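PDB 7A56: envelopment polyprotein from Bovine Schmallenberg virus BH80/Germany/2011, which probably drives fusion of the viral and host membranes during entry, as a class II fusion glycoprotein captured here in its postfusion form. Local coordinates for residues A[225-238]-A[328-342]. Numbering follows the deposited sequence.
Sequences RIQLDIQTIQMDSM and KKVSSVGTINYKIML
The carboxylate of Asp229 takes Asn337 ND2 and Gln231 NE2 on opposite faces of its plane, both at OD1, within an antiparallel strand pair, 226-231 and 335-342, whose directions differ by 162° inside a five-stranded sheet of this class II fusion protein. Asn337 ND2 donates to Asp229 OD1 on the syn side (3.0 Å), tilted somewhat from the plane, whereas Gln231 NE2 comes from above it, 71° out; each amide keeps OD1 in its own plane. The Asp229 and Asn337 side chains cross at a slant. Asp229 OD2 instead binds Thr58 and His78 of the second subunit, placing this cluster at the trimer interface. At the Arg225 guanidinium edge, NE donates in plane to a water that donates to Leu342 O; NH1 is salt-bridged to Asp37.

Gln227, Asp229 and Gln231 form hydrogen-bonded pairs with Lys339, Asn337 and Thr335. On the face carrying Ile226, Leu228, Ile230, Ile336 and Tyr338 the cross-strand side-chain contacts are apolar: Ile336 CD1 lies 3.6 Å from Ile230 CB, while Leu228 CG meets Tyr338 CB at 4.0 Å.

Beyond the strands, Met235 SD touches Val333 CG1 (3.8 Å), and Lys328 CD lies against Ser237 OG, whose hydrogen bond goes to Asn111 ND2. Next to the Gln231-Thr335 pair, Thr232 OG1 donates to Val333 O at 2.6 Å, with a C=O...OG1 angle of 174°.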
loop_
_atom_site.group_PDB
_atom_site.type_symbol
_atom_site.label_atom_id
_atom_site.label_comp_id
_atom_site.label_asym_id
_atom_site.label_seq_id
_atom_site.Cartn_x
_atom_site.Cartn_y
_atom_site.Cartn_z
ATOM N N ARG A 225 37.145 -12.858 1.630
ATOM C CA ARG A 225 37.513 -11.487 1.983
ATOM C C ARG A 225 36.331 -10.530 2.106
ATOM O O ARG A 225 36.408 -9.538 2.869
ATOM C CB ARG A 225 38.470 -10.945 0.917
ATOM C CG ARG A 225 39.823 -11.680 0.916
ATOM C CD ARG A 225 40.524 -11.486 -0.421
ATOM N NE ARG A 225 41.817 -12.139 -0.379
ATOM C CZ ARG A 225 41.998 -13.445 -0.555
ATOM N NH1 ARG A 225 40.967 -14.225 -0.828
ATOM N NH2 ARG A 225 43.235 -13.971 -0.464
ATOM N N ILE A 226 35.250 -10.758 1.356
ATOM C CA ILE A 226 34.168 -9.773 1.291
ATOM C C ILE A 226 32.823 -10.446 1.491
ATOM O O ILE A 226 32.512 -11.464 0.853
ATOM C CB ILE A 226 34.177 -8.987 -0.033
ATOM C CG1 ILE A 226 35.556 -8.306 -0.260
ATOM C CG2 ILE A 226 32.949 -7.998 -0.070
ATOM C CD1 ILE A 226 35.673 -7.783 -1.706
ATOM N N GLN A 227 32.049 -9.925 2.434
ATOM C CA GLN A 227 30.686 -10.413 2.613
ATOM C C GLN A 227 29.705 -9.270 2.403
ATOM O O GLN A 227 29.969 -8.127 2.798
ATOM C CB GLN A 227 30.502 -11.040 4.027
ATOM C CG GLN A 227 31.364 -12.266 4.282
ATOM C CD GLN A 227 32.575 -11.903 4.920
ATOM O OE1 GLN A 227 32.555 -11.180 5.934
ATOM N NE2 GLN A 227 33.715 -12.385 4.357
ATOM N N LEU A 228 28.539 -9.578 1.807
ATOM C CA LEU A 228 27.514 -8.566 1.669
ATOM C C LEU A 228 26.155 -9.197 1.956
ATOM O O LEU A 228 25.967 -10.400 1.761
ATOM C CB LEU A 228 27.470 -7.943 0.243
ATOM C CG LEU A 228 28.766 -7.411 -0.403
ATOM C CD1 LEU A 228 29.327 -8.547 -1.229
ATOM C CD2 LEU A 228 28.481 -6.167 -1.266
ATOM N N ASP A 229 25.218 -8.400 2.486
ATOM C CA ASP A 229 23.823 -8.894 2.607
ATOM C C ASP A 229 22.860 -7.752 2.320
ATOM O O ASP A 229 23.202 -6.563 2.446
ATOM C CB ASP A 229 23.514 -9.550 3.977
ATOM C CG ASP A 229 23.477 -8.565 5.170
ATOM O OD1 ASP A 229 22.617 -7.668 5.217
ATOM O OD2 ASP A 229 24.315 -8.706 6.120
ATOM N N ILE A 230 21.615 -8.090 1.930
ATOM C CA ILE A 230 20.570 -7.073 1.921
ATOM C C ILE A 230 19.637 -7.274 3.121
ATOM O O ILE A 230 19.246 -8.401 3.449
ATOM C CB ILE A 230 19.798 -7.095 0.588
ATOM C CG1 ILE A 230 18.808 -5.947 0.584
ATOM C CG2 ILE A 230 19.135 -8.478 0.408
ATOM C CD1 ILE A 230 18.097 -5.766 -0.855
ATOM N N GLN A 231 19.326 -6.190 3.822
ATOM C CA GLN A 231 18.250 -6.153 4.799
ATOM C C GLN A 231 17.093 -5.359 4.183
ATOM O O GLN A 231 17.304 -4.293 3.583
ATOM C CB GLN A 231 18.745 -5.495 6.107
ATOM C CG GLN A 231 19.885 -6.252 6.759
ATOM C CD GLN A 231 19.516 -7.691 7.085
ATOM O OE1 GLN A 231 18.444 -7.957 7.696
ATOM N NE2 GLN A 231 20.390 -8.644 6.672
ATOM N N THR A 232 15.887 -5.889 4.277
ATOM C CA THR A 232 14.786 -5.245 3.584
ATOM C C THR A 232 13.481 -5.545 4.307
ATOM O O THR A 232 13.460 -6.144 5.392
ATOM C CB THR A 232 14.760 -5.718 2.120
ATOM O OG1 THR A 232 13.696 -5.038 1.380
ATOM C CG2 THR A 232 14.497 -7.229 2.102
ATOM N N ILE A 233 12.359 -5.144 3.665
ATOM C CA ILE A 233 11.036 -5.381 4.195
ATOM C C ILE A 233 10.149 -5.636 2.973
ATOM O O ILE A 233 10.401 -5.109 1.893
ATOM C CB ILE A 233 10.549 -4.158 5.023
ATOM C CG1 ILE A 233 11.396 -3.980 6.302
ATOM C CG2 ILE A 233 9.042 -4.224 5.468
ATOM C CD1 ILE A 233 11.152 -2.678 6.983
ATOM N N GLN A 234 9.187 -6.518 3.129
ATOM C CA GLN A 234 8.264 -6.782 2.020
ATOM C C GLN A 234 7.577 -5.484 1.585
ATOM O O GLN A 234 7.094 -4.733 2.430
ATOM C CB GLN A 234 7.231 -7.782 2.469
ATOM C CG GLN A 234 6.312 -8.228 1.322
ATOM C CD GLN A 234 5.493 -9.464 1.758
ATOM O OE1 GLN A 234 5.127 -10.301 0.962
ATOM N NE2 GLN A 234 5.267 -9.581 3.027
ATOM N N MET A 235 7.554 -5.215 0.270
ATOM C CA MET A 235 6.942 -3.991 -0.253
ATOM C C MET A 235 5.647 -4.336 -0.949
ATOM O O MET A 235 5.428 -5.474 -1.369
ATOM C CB MET A 235 7.839 -3.232 -1.266
ATOM C CG MET A 235 9.227 -2.922 -0.571
ATOM S SD MET A 235 10.357 -2.002 -1.636
ATOM C CE MET A 235 9.580 -0.430 -1.963
ATOM N N ASP A 236 4.810 -3.334 -1.058
ATOM C CA ASP A 236 3.513 -3.485 -1.714
ATOM C C ASP A 236 3.287 -2.159 -2.482
ATOM O O ASP A 236 2.504 -1.301 -2.141
ATOM C CB ASP A 236 2.440 -3.808 -0.676
ATOM C CG ASP A 236 1.075 -3.998 -1.319
ATOM O OD1 ASP A 236 1.082 -4.345 -2.526
ATOM O OD2 ASP A 236 0.029 -3.786 -0.652
ATOM N N SER A 237 4.040 -1.986 -3.554
ATOM C CA SER A 237 4.223 -0.731 -4.274
ATOM C C SER A 237 3.494 -0.760 -5.623
ATOM O O SER A 237 3.127 0.298 -6.136
ATOM C CB SER A 237 5.739 -0.437 -4.502
ATOM O OG SER A 237 6.472 -1.429 -5.369
ATOM N N MET A 238 3.198 -1.910 -6.123
ATOM C CA MET A 238 2.747 -1.975 -7.516
ATOM C C MET A 238 1.221 -2.120 -7.601
ATOM O O MET A 238 0.613 -2.750 -6.750
ATOM C CB MET A 238 3.424 -3.150 -8.211
ATOM C CG MET A 238 5.063 -2.881 -8.315
ATOM S SD MET A 238 5.708 -4.111 -9.332
ATOM C CE MET A 238 5.200 -3.683 -11.043
ATOM N N LYS A 328 8.742 -1.476 -11.898
ATOM C CA LYS A 328 8.538 -0.200 -11.226
ATOM C C LYS A 328 9.900 0.334 -10.765
ATOM O O LYS A 328 10.652 -0.371 -10.079
ATOM C CB LYS A 328 7.624 -0.315 -10.002
ATOM C CG LYS A 328 7.339 1.062 -9.379
ATOM C CD LYS A 328 6.405 1.016 -8.180
ATOM C CE LYS A 328 6.306 2.403 -7.538
ATOM N NZ LYS A 328 5.427 3.361 -8.337
ATOM N N LYS A 329 10.173 1.591 -11.137
ATOM C CA LYS A 329 11.266 2.373 -10.583
ATOM C C LYS A 329 10.883 2.888 -9.202
ATOM O O LYS A 329 9.808 3.464 -8.996
ATOM C CB LYS A 329 11.588 3.545 -11.502
ATOM C CG LYS A 329 12.020 3.106 -12.877
ATOM C CD LYS A 329 12.580 4.256 -13.701
ATOM C CE LYS A 329 11.721 4.515 -14.960
ATOM N NZ LYS A 329 12.376 5.461 -15.921
ATOM N N VAL A 330 11.805 2.714 -8.272
ATOM C CA VAL A 330 11.599 2.906 -6.860
ATOM C C VAL A 330 12.857 3.586 -6.323
ATOM O O VAL A 330 13.912 3.596 -6.967
ATOM C CB VAL A 330 11.341 1.571 -6.119
ATOM C CG1 VAL A 330 10.075 0.897 -6.579
ATOM C CG2 VAL A 330 12.541 0.574 -6.313
ATOM N N SER A 331 12.743 4.136 -5.118
ATOM C CA SER A 331 13.912 4.717 -4.513
ATOM C C SER A 331 14.626 3.596 -3.715
ATOM O O SER A 331 15.008 2.583 -4.298
ATOM C CB SER A 331 13.496 5.933 -3.697
ATOM O OG SER A 331 12.381 5.687 -2.835
ATOM N N SER A 332 14.755 3.693 -2.397
ATOM C CA SER A 332 15.436 2.632 -1.630
ATOM C C SER A 332 14.556 1.402 -1.443
ATOM O O SER A 332 13.393 1.531 -1.096
ATOM C CB SER A 332 15.815 3.117 -0.234
ATOM O OG SER A 332 16.586 2.107 0.417
ATOM N N VAL A 333 15.122 0.198 -1.596
ATOM C CA VAL A 333 14.405 -1.025 -1.169
ATOM C C VAL A 333 15.040 -1.666 0.061
ATOM O O VAL A 333 14.672 -2.796 0.431
ATOM C CB VAL A 333 14.297 -2.059 -2.316
ATOM C CG1 VAL A 333 13.561 -1.445 -3.544
ATOM C CG2 VAL A 333 15.693 -2.486 -2.745
ATOM N N GLY A 334 15.987 -0.997 0.702
ATOM C CA GLY A 334 16.559 -1.609 1.862
ATOM C C GLY A 334 17.989 -1.110 2.067
ATOM O O GLY A 334 18.342 -0.017 1.624
ATOM N N THR A 335 18.785 -1.938 2.737
ATOM C CA THR A 335 20.196 -1.603 3.047
ATOM C C THR A 335 21.102 -2.761 2.638
ATOM O O THR A 335 20.838 -3.929 2.995
ATOM C CB THR A 335 20.367 -1.345 4.548
ATOM O OG1 THR A 335 19.496 -0.318 5.019
ATOM C CG2 THR A 335 21.903 -1.018 4.909
ATOM N N ILE A 336 22.193 -2.459 1.937
ATOM C CA ILE A 336 23.255 -3.428 1.680
ATOM C C ILE A 336 24.352 -3.250 2.735
ATOM O O ILE A 336 24.993 -2.190 2.806
ATOM C CB ILE A 336 23.847 -3.281 0.253
ATOM C CG1 ILE A 336 22.748 -3.309 -0.853
ATOM C CG2 ILE A 336 24.954 -4.384 -0.038
ATOM C CD1 ILE A 336 21.938 -4.544 -0.860
ATOM N N ASN A 337 24.559 -4.273 3.575
ATOM C CA ASN A 337 25.699 -4.293 4.495
ATOM C C ASN A 337 26.878 -4.959 3.818
ATOM O O ASN A 337 26.691 -5.878 3.008
ATOM C CB ASN A 337 25.303 -5.035 5.777
ATOM C CG ASN A 337 24.185 -4.353 6.487
ATOM O OD1 ASN A 337 24.361 -3.251 6.977
ATOM N ND2 ASN A 337 23.006 -4.966 6.518
ATOM N N TYR A 338 28.107 -4.510 4.153
ATOM C CA TYR A 338 29.260 -5.165 3.570
ATOM C C TYR A 338 30.446 -5.074 4.531
ATOM O O TYR A 338 30.568 -4.123 5.308
ATOM C CB TYR A 338 29.675 -4.551 2.223
ATOM C CG TYR A 338 29.920 -3.022 2.224
ATOM C CD1 TYR A 338 31.185 -2.515 2.512
ATOM C CD2 TYR A 338 28.904 -2.115 1.919
ATOM C CE1 TYR A 338 31.449 -1.156 2.491
ATOM C CE2 TYR A 338 29.142 -0.714 1.872
ATOM C CZ TYR A 338 30.464 -0.255 2.187
ATOM O OH TYR A 338 30.772 1.097 2.140
ATOM N N LYS A 339 31.311 -6.071 4.424
ATOM C CA LYS A 339 32.527 -6.168 5.225
ATOM C C LYS A 339 33.656 -6.652 4.333
ATOM O O LYS A 339 33.502 -7.621 3.570
ATOM C CB LYS A 339 32.291 -7.108 6.429
ATOM C CG LYS A 339 33.543 -7.226 7.425
ATOM C CD LYS A 339 33.337 -8.415 8.338
ATOM C CE LYS A 339 34.591 -8.565 9.367
ATOM N NZ LYS A 339 34.295 -9.676 10.330
ATOM N N ILE A 340 34.805 -5.965 4.443
ATOM C CA ILE A 340 35.994 -6.229 3.630
ATOM C C ILE A 340 37.165 -6.467 4.589
ATOM O O ILE A 340 37.368 -5.675 5.519
ATOM C CB ILE A 340 36.314 -5.040 2.701
ATOM C CG1 ILE A 340 35.183 -4.804 1.671
ATOM C CG2 ILE A 340 37.702 -5.217 2.018
ATOM C CD1 ILE A 340 35.161 -3.314 1.235
ATOM N N MET A 341 37.839 -7.609 4.423
ATOM C CA MET A 341 38.971 -8.050 5.273
ATOM C C MET A 341 40.049 -8.622 4.368
ATOM O O MET A 341 39.963 -9.793 3.967
ATOM C CB MET A 341 38.475 -9.094 6.266
ATOM C CG MET A 341 39.564 -9.599 7.302
ATOM S SD MET A 341 38.640 -10.220 8.733
ATOM C CE MET A 341 39.797 -9.837 10.060
ATOM N N LEU A 342 41.079 -7.812 4.067
ATOM C CA LEU A 342 42.103 -8.206 3.105
ATOM C C LEU A 342 43.403 -8.676 3.769
ATOM O O LEU A 342 44.279 -9.218 3.084
ATOM C CB LEU A 342 42.406 -7.038 2.155
ATOM C CG LEU A 342 41.177 -6.445 1.468
ATOM C CD1 LEU A 342 41.506 -5.345 0.419
ATOM C CD2 LEU A 342 40.408 -7.549 0.783
HETATM O O HOH W 1 43.817 -10.391 0.328
HETATM O O HOH W 2 32.331 -11.798 8.928
HETATM O O HOH W 3 3.106 2.115 -8.511
#